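Local atomic coordinates of putative integron gene cassette protein (Uncultured bacterium, PDB entry 3GHJ), a protein that is of unknown function but belongs to the glyoxalase/bleomycin resistance protein/dioxygenase superfamily and is encoded on a mobile integron gene cassette. Residues V32-K37 with N132-E137. The protein carries 1 engineered substitution. Residues are numbered along the deposited sequence; the frame is centred on the assembly and turned at random. Where two conformers were deposited one is given.
Sequences VAVKVK and NGHALE
His-134 reaches across to strand 28-36 and gives its NE2 hydrogen to the backbone carbonyl of Lys-35, NE2 to O 2.8 Å. The bond is nearly straight (167° at the hydrogen), and the oxygen lies almost exactly in the ring plane. The other ring nitrogen, ND1, is hydrogen-bonded to the backbone of Gln-87, so both nitrogens are engaged and the rotation of the imidazole is fixed. Val-34 packs close beside it: CG1, anti to the backbone N (chi1 -177°), comes within 3.6 Å of His-134 CD2, while Tyr-46, Leu-77 and Phe-89 touch the same valine and keep this side buried. The contact joins the two four-stranded mixed sheets, each with strand order 1-4-3-2, as expected for the paired βαβββ modules of this superfamily; strands 28-36 and 135-140 belong to different modules. Further along, the side chain of Asn-132 lies against the end of strand 28-36, its CG 3.8 Å from Val-36 CA. Contact thins toward solvent, where Lys-35 and Lys-37 lead their long chains away from 132-137; the ammonium of Lys-37 is hydrogen-bonded to Lys-81 O, and that of Lys-35 has a long, weak ion pair with Glu-80.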
ATOM      1  N   VAL A  32      -4.238  -0.474  -0.305  0.72  8.16           N
ATOM      2  CA  VAL A  32      -3.966   0.917   0.009  0.72  8.21           C
ATOM      3  C   VAL A  32      -5.180   1.763  -0.335  0.72  7.07           C
ATOM      4  O   VAL A  32      -5.869   1.496  -1.327  0.72  7.16           O
ATOM      5  CB  VAL A  32      -2.756   1.456  -0.781  0.72 11.27           C
ATOM      6  CG1 VAL A  32      -1.485   0.779  -0.322  0.72 12.63           C
ATOM      7  CG2 VAL A  32      -2.964   1.252  -2.276  0.72 13.16           C
ATOM      8  N   ALA A  33      -5.449   2.770   0.488  1.00  7.79           N
ATOM      9  CA  ALA A  33      -6.455   3.780   0.166  1.00  7.55           C
ATOM     10  C   ALA A  33      -5.768   4.927  -0.559  1.00  7.62           C
ATOM     11  O   ALA A  33      -4.723   5.416  -0.129  1.00  8.52           O
ATOM     12  CB  ALA A  33      -7.135   4.281   1.427  1.00  8.95           C
ATOM     13  N   VAL A  34      -6.357   5.329  -1.678  1.00  7.36           N
ATOM     14  CA  VAL A  34      -5.783   6.360  -2.541  1.00  7.52           C
ATOM     15  C   VAL A  34      -6.766   7.516  -2.633  1.00  8.56           C
ATOM     16  O   VAL A  34      -7.898   7.338  -3.101  1.00  8.86           O
ATOM     17  CB  VAL A  34      -5.530   5.807  -3.951  1.00  7.80           C
ATOM     18  CG1 VAL A  34      -4.863   6.861  -4.823  1.00  8.01           C
ATOM     19  CG2 VAL A  34      -4.654   4.549  -3.876  1.00  9.62           C
ATOM     20  N   LYS A  35      -6.351   8.694  -2.172  1.00  7.92           N
ATOM     21  CA  LYS A  35      -7.189   9.887  -2.283  1.00  9.15           C
ATOM     22  C   LYS A  35      -7.178  10.394  -3.714  1.00  9.81           C
ATOM     23  O   LYS A  35      -6.117  10.601  -4.295  1.00 11.10           O
ATOM     24  CB  LYS A  35      -6.700  10.987  -1.336  1.00 11.54           C
ATOM     25  CG  LYS A  35      -6.620  10.558   0.120  1.00 15.81           C
ATOM     26  CD  LYS A  35      -7.971  10.128   0.659  1.00 20.29           C
ATOM     27  CE  LYS A  35      -7.890   9.807   2.146  1.00 25.06           C
ATOM     28  NZ  LYS A  35      -9.232   9.508   2.719  1.00 27.56           N
ATOM     29  N   VAL A  36      -8.362  10.592  -4.285  1.00  9.31           N
ATOM     30  CA  VAL A  36      -8.458  11.012  -5.679  1.00 10.18           C
ATOM     31  C   VAL A  36      -9.300  12.273  -5.831  1.00 11.30           C
ATOM     32  O   VAL A  36     -10.265  12.475  -5.099  1.00 12.70           O
ATOM     33  CB  VAL A  36      -9.037   9.884  -6.575  1.00 10.12           C
ATOM     34  CG1 VAL A  36      -8.225   8.602  -6.388  1.00  9.78           C
ATOM     35  CG2 VAL A  36     -10.516   9.627  -6.271  1.00 11.42           C
ATOM     36  N   LYS A  37      -8.935  13.103  -6.799  1.00 12.84           N
ATOM     37  CA  LYS A  37      -9.692  14.331  -7.067  1.00 13.85           C
ATOM     38  C   LYS A  37     -11.032  14.068  -7.756  1.00 14.52           C
ATOM     39  O   LYS A  37     -12.008  14.786  -7.525  1.00 16.79           O
ATOM     40  CB  LYS A  37      -8.854  15.307  -7.893  1.00 16.45           C
ATOM     41  CG  LYS A  37      -7.723  15.961  -7.105  1.00 20.78           C
ATOM     42  CD  LYS A  37      -8.247  16.993  -6.112  1.00 24.73           C
ATOM     43  CE  LYS A  37      -7.103  17.707  -5.402  1.00 27.11           C
ATOM     44  NZ  LYS A  37      -7.583  18.898  -4.642  1.00 29.94           N
ATOM     45  N   ASN A 132      -3.887  11.879 -10.366  1.00 10.98           N
ATOM     46  CA  ASN A 132      -3.774  12.786  -9.235  1.00 10.17           C
ATOM     47  C   ASN A 132      -2.336  13.198  -8.982  1.00 10.44           C
ATOM     48  O   ASN A 132      -2.056  13.939  -8.035  1.00 11.73           O
ATOM     49  CB  ASN A 132      -4.298  12.061  -7.997  1.00 10.34           C
ATOM     50  CG  ASN A 132      -5.645  11.434  -8.244  1.00  9.82           C
ATOM     51  OD1 ASN A 132      -5.777  10.197  -8.359  1.00 11.84           O
ATOM     52  ND2 ASN A 132      -6.654  12.270  -8.369  1.00  9.59           N
ATOM     53  N   GLY A 133      -1.413  12.694  -9.791  1.00 10.06           N
ATOM     54  CA  GLY A 133      -0.011  12.964  -9.567  1.00 11.25           C
ATOM     55  C   GLY A 133       0.592  12.146  -8.443  1.00 10.54           C
ATOM     56  O   GLY A 133       1.688  12.447  -7.978  1.00 11.26           O
ATOM     57  N   HIS A 134      -0.104  11.106  -7.999  1.00  8.92           N
ATOM     58  CA  HIS A 134       0.537  10.224  -7.037  1.00  8.69           C
ATOM     59  C   HIS A 134       1.717   9.532  -7.686  1.00  8.58           C
ATOM     60  O   HIS A 134       1.745   9.323  -8.912  1.00  9.94           O
ATOM     61  CB  HIS A 134      -0.448   9.206  -6.478  1.00  8.13           C
ATOM     62  CG  HIS A 134      -1.501   9.830  -5.630  1.00  8.45           C
ATOM     63  ND1 HIS A 134      -1.205  10.764  -4.660  1.00  8.59           N
ATOM     64  CD2 HIS A 134      -2.848   9.685  -5.625  1.00  9.25           C
ATOM     65  CE1 HIS A 134      -2.328  11.160  -4.084  1.00  9.13           C
ATOM     66  NE2 HIS A 134      -3.337  10.515  -4.645  1.00  8.83           N
ATOM     67  N   ALA A 135       2.707   9.205  -6.868  1.00  9.80           N
ATOM     68  CA  ALA A 135       3.923   8.575  -7.347  1.00  9.23           C
ATOM     69  C   ALA A 135       3.751   7.066  -7.319  1.00  8.19           C
ATOM     70  O   ALA A 135       3.977   6.425  -6.287  1.00  9.81           O
ATOM     71  CB  ALA A 135       5.103   9.006  -6.470  1.00 10.64           C
ATOM     72  N   LEU A 136       3.325   6.502  -8.444  1.00  8.28           N
ATOM     73  CA  LEU A 136       3.147   5.061  -8.556  1.00  7.76           C
ATOM     74  C   LEU A 136       4.417   4.403  -9.068  1.00  7.85           C
ATOM     75  O   LEU A 136       5.305   5.060  -9.625  1.00 10.08           O
ATOM     76  CB  LEU A 136       1.956   4.721  -9.464  1.00  9.37           C
ATOM     77  CG  LEU A 136       0.571   4.728  -8.811  1.00  8.39           C
ATOM     78  CD1 LEU A 136       0.255   6.093  -8.207  1.00  9.69           C
ATOM     79  CD2 LEU A 136      -0.499   4.318  -9.828  1.00 10.51           C
ATOM     80  N   GLU A 137       4.502   3.101  -8.870  1.00  8.09           N
ATOM     81  CA  GLU A 137       5.703   2.357  -9.192  1.00  8.11           C
ATOM     82  C   GLU A 137       5.327   0.914  -9.497  1.00  8.43           C
ATOM     83  O   GLU A 137       4.378   0.374  -8.914  1.00  8.98           O
ATOM     84  CB  GLU A 137       6.680   2.440  -8.009  1.00 10.02           C
ATOM     85  CG  GLU A 137       7.916   1.570  -8.125  1.00 10.52           C
ATOM     86  CD  GLU A 137       8.759   1.566  -6.864  1.00 13.02           C
ATOM     87  OE1 GLU A 137       8.519   2.407  -5.967  1.00 13.14           O
ATOM     88  OE2 GLU A 137       9.656   0.704  -6.763  1.00 14.86           O
TER